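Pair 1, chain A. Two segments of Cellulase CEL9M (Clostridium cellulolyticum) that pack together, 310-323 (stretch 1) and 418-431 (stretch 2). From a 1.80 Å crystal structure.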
# COMPACT_ATOMS: atom_id res chain seq x y z
N ALA A 310 -8.83 3.97 -8.26
CA ALA A 310 -8.47 4.52 -9.56
C ALA A 310 -6.95 4.55 -9.76
O ALA A 310 -6.45 4.23 -10.84
CB ALA A 310 -9.06 5.92 -9.73
N ALA A 311 -6.23 4.94 -8.71
CA ALA A 311 -4.77 5.00 -8.77
C ALA A 311 -4.16 3.61 -8.90
O ALA A 311 -3.21 3.41 -9.66
CB ALA A 311 -4.22 5.70 -7.53
N ALA A 312 -4.69 2.65 -8.15
CA ALA A 312 -4.19 1.27 -8.18
C ALA A 312 -4.35 0.62 -9.55
O ALA A 312 -3.42 -0.01 -10.06
CB ALA A 312 -4.89 0.43 -7.11
N GLU A 313 -5.52 0.77 -10.17
CA GLU A 313 -5.73 0.18 -11.48
C GLU A 313 -4.81 0.86 -12.49
O GLU A 313 -4.23 0.21 -13.36
CB GLU A 313 -7.19 0.34 -11.91
CG GLU A 313 -7.53 -0.25 -13.29
CD GLU A 313 -7.55 -1.77 -13.32
OE1 GLU A 313 -7.62 -2.41 -12.25
OE2 GLU A 313 -7.51 -2.33 -14.44
N SER A 314 -4.67 2.18 -12.38
CA SER A 314 -3.82 2.92 -13.30
C SER A 314 -2.36 2.48 -13.19
O SER A 314 -1.65 2.40 -14.19
CB SER A 314 -3.94 4.42 -13.03
OG SER A 314 -5.27 4.87 -13.28
N MET A 315 -1.92 2.17 -11.97
CA MET A 315 -0.55 1.72 -11.78
C MET A 315 -0.31 0.40 -12.51
O MET A 315 0.70 0.23 -13.20
CB MET A 315 -0.23 1.55 -10.30
CG MET A 315 1.20 1.08 -10.06
SD MET A 315 1.52 0.51 -8.39
CE MET A 315 3.01 -0.43 -8.65
N VAL A 316 -1.24 -0.54 -12.37
CA VAL A 316 -1.11 -1.84 -13.02
C VAL A 316 -1.06 -1.67 -14.54
O VAL A 316 -0.25 -2.30 -15.22
CB VAL A 316 -2.29 -2.77 -12.65
CG1 VAL A 316 -2.14 -4.11 -13.36
CG2 VAL A 316 -2.32 -2.98 -11.14
N MET A 317 -1.92 -0.80 -15.07
CA MET A 317 -1.93 -0.56 -16.51
C MET A 317 -0.61 0.02 -16.99
O MET A 317 -0.14 -0.32 -18.08
CB MET A 317 -3.07 0.40 -16.88
CG MET A 317 -4.45 -0.16 -16.64
SD MET A 317 -5.73 1.01 -17.12
CE MET A 317 -7.13 -0.10 -17.34
N LEU A 318 0.01 0.89 -16.20
CA LEU A 318 1.28 1.48 -16.60
C LEU A 318 2.44 0.48 -16.54
O LEU A 318 3.38 0.57 -17.34
CB LEU A 318 1.61 2.71 -15.75
CG LEU A 318 0.69 3.92 -15.96
CD1 LEU A 318 1.24 5.11 -15.21
CD2 LEU A 318 0.58 4.23 -17.45
N VAL A 319 2.37 -0.46 -15.61
CA VAL A 319 3.42 -1.48 -15.53
C VAL A 319 3.29 -2.35 -16.77
O VAL A 319 4.29 -2.70 -17.41
CB VAL A 319 3.26 -2.35 -14.26
CG1 VAL A 319 4.29 -3.48 -14.27
CG2 VAL A 319 3.44 -1.50 -13.02
N TYR A 320 2.05 -2.67 -17.13
CA TYR A 320 1.77 -3.47 -18.31
C TYR A 320 2.28 -2.77 -19.57
O TYR A 320 2.82 -3.41 -20.47
CB TYR A 320 0.26 -3.70 -18.43
CG TYR A 320 -0.17 -4.45 -19.67
CD1 TYR A 320 -0.00 -5.83 -19.76
CD2 TYR A 320 -0.73 -3.78 -20.75
CE1 TYR A 320 -0.40 -6.53 -20.90
CE2 TYR A 320 -1.13 -4.46 -21.90
CZ TYR A 320 -0.96 -5.84 -21.96
OH TYR A 320 -1.37 -6.52 -23.09
N CYS A 321 2.11 -1.45 -19.62
CA CYS A 321 2.54 -0.68 -20.78
C CYS A 321 4.05 -0.65 -21.05
O CYS A 321 4.48 -0.25 -22.13
CB CYS A 321 2.02 0.76 -20.69
SG CYS A 321 0.25 0.89 -21.06
N LYS A 322 4.84 -1.07 -20.07
CA LYS A 322 6.29 -1.09 -20.25
C LYS A 322 6.64 -2.03 -21.41
O LYS A 322 7.47 -1.69 -22.26
CB LYS A 322 6.99 -1.58 -18.98
CG LYS A 322 6.96 -0.59 -17.83
CD LYS A 322 7.65 -1.15 -16.59
CE LYS A 322 9.11 -1.48 -16.86
NZ LYS A 322 9.77 -2.06 -15.65
N GLN A 323 6.00 -3.19 -21.44
CA GLN A 323 6.26 -4.17 -22.49
C GLN A 323 5.23 -4.16 -23.61
O GLN A 323 5.54 -4.48 -24.75
CB GLN A 323 6.35 -5.57 -21.89
CG GLN A 323 7.45 -5.74 -20.87
CD GLN A 323 7.66 -7.19 -20.47
OE1 GLN A 323 6.71 -7.89 -20.12
NE2 GLN A 323 8.91 -7.64 -20.52
N GLY A 418 -0.46 2.78 -3.84
CA GLY A 418 -0.76 2.78 -5.26
C GLY A 418 -0.50 4.12 -5.93
O GLY A 418 -0.19 4.16 -7.12
N LEU A 419 -0.64 5.20 -5.18
CA LEU A 419 -0.41 6.54 -5.71
C LEU A 419 1.05 6.71 -6.07
O LEU A 419 1.38 7.23 -7.14
CB LEU A 419 -0.81 7.61 -4.69
CG LEU A 419 -0.54 9.06 -5.12
CD1 LEU A 419 -1.38 9.40 -6.35
CD2 LEU A 419 -0.87 10.01 -3.98
N VAL A 420 1.94 6.29 -5.18
CA VAL A 420 3.37 6.40 -5.45
C VAL A 420 3.70 5.68 -6.76
O VAL A 420 4.40 6.22 -7.61
CB VAL A 420 4.21 5.78 -4.32
CG1 VAL A 420 5.69 5.81 -4.70
CG2 VAL A 420 3.99 6.55 -3.03
N GLY A 421 3.17 4.47 -6.91
CA GLY A 421 3.42 3.70 -8.11
C GLY A 421 2.95 4.34 -9.41
O GLY A 421 3.70 4.41 -10.38
N VAL A 422 1.70 4.82 -9.43
CA VAL A 422 1.18 5.44 -10.64
C VAL A 422 1.93 6.73 -10.98
O VAL A 422 2.17 7.02 -12.15
CB VAL A 422 -0.36 5.71 -10.53
CG1 VAL A 422 -0.64 6.87 -9.59
CG2 VAL A 422 -0.93 6.00 -11.92
N LEU A 423 2.30 7.50 -9.96
CA LEU A 423 3.04 8.74 -10.21
C LEU A 423 4.42 8.42 -10.78
O LEU A 423 4.91 9.12 -11.67
CB LEU A 423 3.16 9.56 -8.92
CG LEU A 423 1.87 10.27 -8.50
CD1 LEU A 423 2.04 10.94 -7.15
CD2 LEU A 423 1.50 11.30 -9.57
N ALA A 424 5.05 7.36 -10.28
CA ALA A 424 6.36 6.97 -10.79
C ALA A 424 6.21 6.58 -12.25
O ALA A 424 7.06 6.90 -13.09
CB ALA A 424 6.92 5.80 -9.97
N GLY A 425 5.11 5.89 -12.56
CA GLY A 425 4.86 5.48 -13.93
C GLY A 425 4.53 6.67 -14.82
O GLY A 425 4.92 6.71 -15.99
N ALA A 426 3.82 7.65 -14.27
CA ALA A 426 3.45 8.84 -15.04
C ALA A 426 4.69 9.59 -15.48
O ALA A 426 4.77 10.07 -16.61
CB ALA A 426 2.56 9.75 -14.19
N ILE A 427 5.67 9.68 -14.59
CA ILE A 427 6.91 10.37 -14.90
C ILE A 427 7.62 9.71 -16.07
O ILE A 427 8.21 10.39 -16.91
CB ILE A 427 7.84 10.40 -13.66
CG1 ILE A 427 7.24 11.34 -12.61
CG2 ILE A 427 9.24 10.86 -14.05
CD1 ILE A 427 7.96 11.34 -11.28
N LYS A 428 7.55 8.39 -16.14
CA LYS A 428 8.19 7.64 -17.21
C LYS A 428 7.52 7.82 -18.57
O LYS A 428 8.19 8.05 -19.58
CB LYS A 428 8.22 6.14 -16.87
CG LYS A 428 8.74 5.25 -17.98
CD LYS A 428 8.68 3.79 -17.60
CE LYS A 428 9.09 2.89 -18.76
NZ LYS A 428 10.47 3.20 -19.25
N PHE A 429 6.20 7.74 -18.60
CA PHE A 429 5.45 7.85 -19.84
C PHE A 429 5.03 9.24 -20.29
O PHE A 429 4.96 9.51 -21.49
CB PHE A 429 4.21 6.96 -19.76
CG PHE A 429 4.52 5.49 -19.76
CD1 PHE A 429 4.94 4.85 -20.91
CD2 PHE A 429 4.37 4.75 -18.59
CE1 PHE A 429 5.22 3.49 -20.91
CE2 PHE A 429 4.65 3.39 -18.58
CZ PHE A 429 5.07 2.76 -19.74
N PHE A 430 4.74 10.12 -19.34
CA PHE A 430 4.29 11.47 -19.68
C PHE A 430 5.25 12.56 -19.23
O PHE A 430 5.21 13.68 -19.75
CB PHE A 430 2.91 11.71 -19.07
CG PHE A 430 2.00 10.52 -19.14
CD1 PHE A 430 1.64 9.97 -20.37
CD2 PHE A 430 1.52 9.93 -17.98
CE1 PHE A 430 0.81 8.85 -20.43
CE2 PHE A 430 0.69 8.81 -18.03
CZ PHE A 430 0.34 8.27 -19.26
N GLY A 431 6.09 12.24 -18.26
CA GLY A 431 7.04 13.21 -17.74
C GLY A 431 7.98 13.76 -18.79
O GLY A 431 7.95 14.99 -19.02

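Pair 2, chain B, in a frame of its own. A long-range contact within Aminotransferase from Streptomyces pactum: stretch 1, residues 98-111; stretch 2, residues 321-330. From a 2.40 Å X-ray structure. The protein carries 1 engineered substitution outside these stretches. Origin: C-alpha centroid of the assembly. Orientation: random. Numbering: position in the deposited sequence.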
# COMPACT_ATOMS: atom_id res chain seq x y z
N GLU B 98 5.16 19.51 8.44
CA GLU B 98 6.58 19.94 8.41
C GLU B 98 7.57 18.87 7.94
O GLU B 98 8.61 19.19 7.38
CB GLU B 98 7.03 20.45 9.78
CG GLU B 98 6.44 21.78 10.12
CD GLU B 98 7.10 22.43 11.31
OE1 GLU B 98 6.94 21.88 12.43
OE2 GLU B 98 7.73 23.51 11.10
N LEU B 99 7.27 17.60 8.21
CA LEU B 99 8.15 16.49 7.83
C LEU B 99 8.27 16.34 6.30
O LEU B 99 9.32 15.97 5.80
CB LEU B 99 7.65 15.16 8.42
CG LEU B 99 7.79 15.00 9.93
CD1 LEU B 99 6.93 13.86 10.43
CD2 LEU B 99 9.24 14.79 10.31
N ASP B 100 7.19 16.63 5.58
CA ASP B 100 7.10 16.38 4.14
C ASP B 100 8.31 16.97 3.39
O ASP B 100 8.95 16.27 2.62
CB ASP B 100 5.79 16.93 3.55
CG ASP B 100 4.54 16.34 4.21
OD1 ASP B 100 4.66 15.47 5.08
OD2 ASP B 100 3.42 16.79 3.90
N ALA B 101 8.69 18.20 3.74
CA ALA B 101 9.89 18.83 3.15
C ALA B 101 11.21 18.14 3.55
O ALA B 101 12.15 18.05 2.74
CB ALA B 101 9.95 20.33 3.51
N ARG B 102 11.28 17.66 4.78
CA ARG B 102 12.50 16.99 5.27
C ARG B 102 12.66 15.62 4.60
O ARG B 102 13.76 15.30 4.15
CB ARG B 102 12.47 16.85 6.78
CG ARG B 102 12.32 18.16 7.55
CD ARG B 102 13.48 18.36 8.54
NE ARG B 102 14.79 18.00 7.96
CZ ARG B 102 15.59 16.96 8.27
NH1 ARG B 102 15.30 16.08 9.23
NH2 ARG B 102 16.72 16.80 7.59
N ALA B 103 11.57 14.87 4.48
CA ALA B 103 11.63 13.60 3.75
C ALA B 103 12.02 13.82 2.30
O ALA B 103 12.94 13.18 1.79
CB ALA B 103 10.32 12.86 3.84
N GLY B 104 11.34 14.75 1.64
CA GLY B 104 11.62 15.05 0.25
C GLY B 104 13.07 15.45 0.05
O GLY B 104 13.75 14.93 -0.84
N ALA B 105 13.56 16.34 0.91
CA ALA B 105 14.94 16.90 0.77
C ALA B 105 16.01 15.84 0.99
O ALA B 105 16.99 15.76 0.23
CB ALA B 105 15.16 18.06 1.72
N LEU B 106 15.81 14.99 1.99
CA LEU B 106 16.71 13.84 2.16
C LEU B 106 16.79 12.93 0.93
O LEU B 106 17.87 12.50 0.55
CB LEU B 106 16.32 13.03 3.41
CG LEU B 106 16.95 13.69 4.65
CD1 LEU B 106 16.26 13.29 5.95
CD2 LEU B 106 18.44 13.37 4.69
N ILE B 107 15.65 12.57 0.35
CA ILE B 107 15.65 11.73 -0.85
C ILE B 107 16.42 12.46 -1.96
O ILE B 107 17.31 11.87 -2.58
CB ILE B 107 14.22 11.36 -1.33
CG1 ILE B 107 13.56 10.41 -0.32
CG2 ILE B 107 14.24 10.71 -2.70
CD1 ILE B 107 12.06 10.28 -0.50
N ALA B 108 16.11 13.75 -2.18
CA ALA B 108 16.74 14.52 -3.26
C ALA B 108 18.26 14.62 -3.10
O ALA B 108 19.00 14.50 -4.08
CB ALA B 108 16.13 15.89 -3.39
N GLU B 109 18.71 14.77 -1.86
CA GLU B 109 20.14 14.88 -1.56
C GLU B 109 20.83 13.58 -1.86
O GLU B 109 21.89 13.57 -2.48
CB GLU B 109 20.36 15.23 -0.06
CG GLU B 109 21.77 15.72 0.22
CD GLU B 109 22.15 15.73 1.71
OE1 GLU B 109 21.28 15.95 2.59
OE2 GLU B 109 23.32 15.51 2.00
N LEU B 110 20.24 12.47 -1.43
CA LEU B 110 20.86 11.17 -1.55
C LEU B 110 20.71 10.53 -2.94
O LEU B 110 21.52 9.68 -3.32
CB LEU B 110 20.34 10.22 -0.43
CG LEU B 110 21.05 10.25 0.94
CD1 LEU B 110 21.42 11.64 1.41
CD2 LEU B 110 20.20 9.59 1.99
N VAL B 111 19.68 10.90 -3.70
CA VAL B 111 19.44 10.25 -5.01
C VAL B 111 19.60 11.23 -6.14
O VAL B 111 18.85 12.18 -6.25
CB VAL B 111 18.07 9.54 -5.12
CG1 VAL B 111 18.02 8.66 -6.36
CG2 VAL B 111 17.86 8.68 -3.89
N VAL B 321 11.15 7.73 7.17
CA VAL B 321 12.06 8.05 6.07
C VAL B 321 13.12 9.01 6.58
O VAL B 321 14.31 8.81 6.33
CB VAL B 321 11.32 8.66 4.84
CG1 VAL B 321 12.29 9.21 3.81
CG2 VAL B 321 10.42 7.62 4.18
N VAL B 322 12.70 10.02 7.33
CA VAL B 322 13.64 11.02 7.88
C VAL B 322 14.67 10.40 8.83
O VAL B 322 15.86 10.67 8.73
CB VAL B 322 12.86 12.15 8.59
CG1 VAL B 322 13.79 12.99 9.49
CG2 VAL B 322 12.15 13.02 7.55
N ALA B 323 14.20 9.56 9.73
CA ALA B 323 15.12 8.89 10.66
C ALA B 323 16.07 7.92 9.93
O ALA B 323 17.26 7.87 10.24
CB ALA B 323 14.33 8.14 11.74
N MET B 324 15.55 7.19 8.95
CA MET B 324 16.34 6.15 8.30
C MET B 324 17.33 6.77 7.37
O MET B 324 18.52 6.43 7.41
CB MET B 324 15.44 5.18 7.54
CG MET B 324 16.15 3.99 6.94
SD MET B 324 16.97 2.91 8.13
CE MET B 324 17.27 1.46 7.10
N LEU B 325 16.88 7.69 6.53
CA LEU B 325 17.79 8.33 5.59
C LEU B 325 18.75 9.29 6.33
O LEU B 325 19.90 9.44 5.91
CB LEU B 325 17.04 9.03 4.47
CG LEU B 325 16.20 8.17 3.52
CD1 LEU B 325 15.68 8.97 2.34
CD2 LEU B 325 16.99 6.98 3.02
N GLY B 326 18.28 9.91 7.41
CA GLY B 326 19.15 10.69 8.29
C GLY B 326 20.26 9.87 8.88
O GLY B 326 21.44 10.25 8.80
N LYS B 327 19.92 8.70 9.40
CA LYS B 327 20.93 7.75 9.89
C LYS B 327 21.95 7.33 8.82
O LYS B 327 23.17 7.36 9.08
CB LYS B 327 20.28 6.50 10.45
CG LYS B 327 21.25 5.44 10.90
CD LYS B 327 20.59 4.42 11.80
CE LYS B 327 21.55 3.31 12.15
NZ LYS B 327 20.84 2.28 12.97
N ILE B 328 21.47 6.93 7.65
CA ILE B 328 22.36 6.51 6.55
C ILE B 328 23.33 7.64 6.11
O ILE B 328 24.52 7.43 5.88
CB ILE B 328 21.55 6.05 5.32
CG1 ILE B 328 20.87 4.71 5.62
CG2 ILE B 328 22.43 5.94 4.08
CD1 ILE B 328 19.86 4.29 4.55
N ARG B 329 22.77 8.84 6.02
CA ARG B 329 23.54 10.02 5.65
C ARG B 329 24.66 10.30 6.64
O ARG B 329 25.74 10.72 6.24
CB ARG B 329 22.60 11.21 5.57
CG ARG B 329 23.22 12.54 5.13
CD ARG B 329 22.21 13.56 5.66
NE ARG B 329 21.96 14.86 5.12
CZ ARG B 329 21.18 15.76 5.71
NH1 ARG B 329 20.65 15.54 6.90
NH2 ARG B 329 20.96 16.95 5.11
N SER B 330 24.41 10.03 7.92
CA SER B 330 25.38 10.32 8.97
C SER B 330 26.51 9.30 9.02
O SER B 330 27.43 9.44 9.80
CB SER B 330 24.67 10.39 10.33
OG SER B 330 24.22 9.11 10.74
O HOH W 1 19.10 18.38 6.04

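Pairs 1 and 2 each consist of two helices that run in broadly the same direction and cross at a similar angle, 42° in pair 1 and 35° in pair 2. The backbones of 14 central residues superpose with an RMSD of 0.5 Å, although the axes approach to 8.0 Å in pair 1 and 9.1 Å in pair 2. The buried areas are also alike, 566 and 585 Å².

Two matched positions keep both residue type and role. A:Leu318 coincides with B:Leu106, and A:Val422 with B:Val322; in each pair the leucine is a knob among four residues of the second helix and the valine a knob among four of the first. Leucine suits its place because its branched end reaches across the gap: A:Leu318 CD1 lies 4.0 Å from A:Val422 CG2, and B:Leu106 CD1 lies 4.3 Å from B:Val322 CG1. The compact valine fills its hole close to the backbone, with A:Val422 CG2 3.6 Å from A:Ser314 CB and B:Val322 CG2 3.6 Å from B:Ala103 N.

Around these knobs, bulk is distributed differently. In pair 1, A:Met315 faces A:Gly421, and its SD packs 3.7 Å from the glycine CA; a CB on this glycine would lie only 2.2 Å from that sulfur. At the matching positions pair 2 has small B:Ala103 and larger B:Val321, with B:Ala103 CB 4.1 Å from B:Val321 CG1. Similarly, A:Gly425 leaves space for A:Leu318, whose CD1 sits 3.7 Å from the glycine C. Its counterpart, B:Leu325, supplies a side chain instead: its CB lies 4.2 Å from B:Leu106 CB, and its CD1 packs 3.7 Å from B:Ile107 CG1.

The chemistry diverges most toward the C-terminal ends. A:Phe429 matches B:Arg329, and both help form the hole for the shared leucine. The phenylalanine offers a broad apolar surface, its CD2 4.0 Å from A:Leu318 CD2 and its CZ 3.8 Å from A:Cys321 CB. The arginine lays one guanidinium face against the leucine, B:Leu106 CD2 to B:Arg329 CZ being 3.8 Å, while its polar edge meets B:Glu109, the counterpart of A:Cys321. That salt bridge includes a weak hydrogen bond from B:Arg329 NH2 to B:Glu109 OE1 at 2.7 Å. Arginine thus combines apolar packing with charge pairing at an exposed site, whereas pair 1 has no hydrogen bonds between its helices. Water 1 also accepts a hydrogen bond from B:Arg329 NH2 at 2.5 Å and a weak one from B:Arg102 NH2 at 3.3 Å, linking two like-charged side chains.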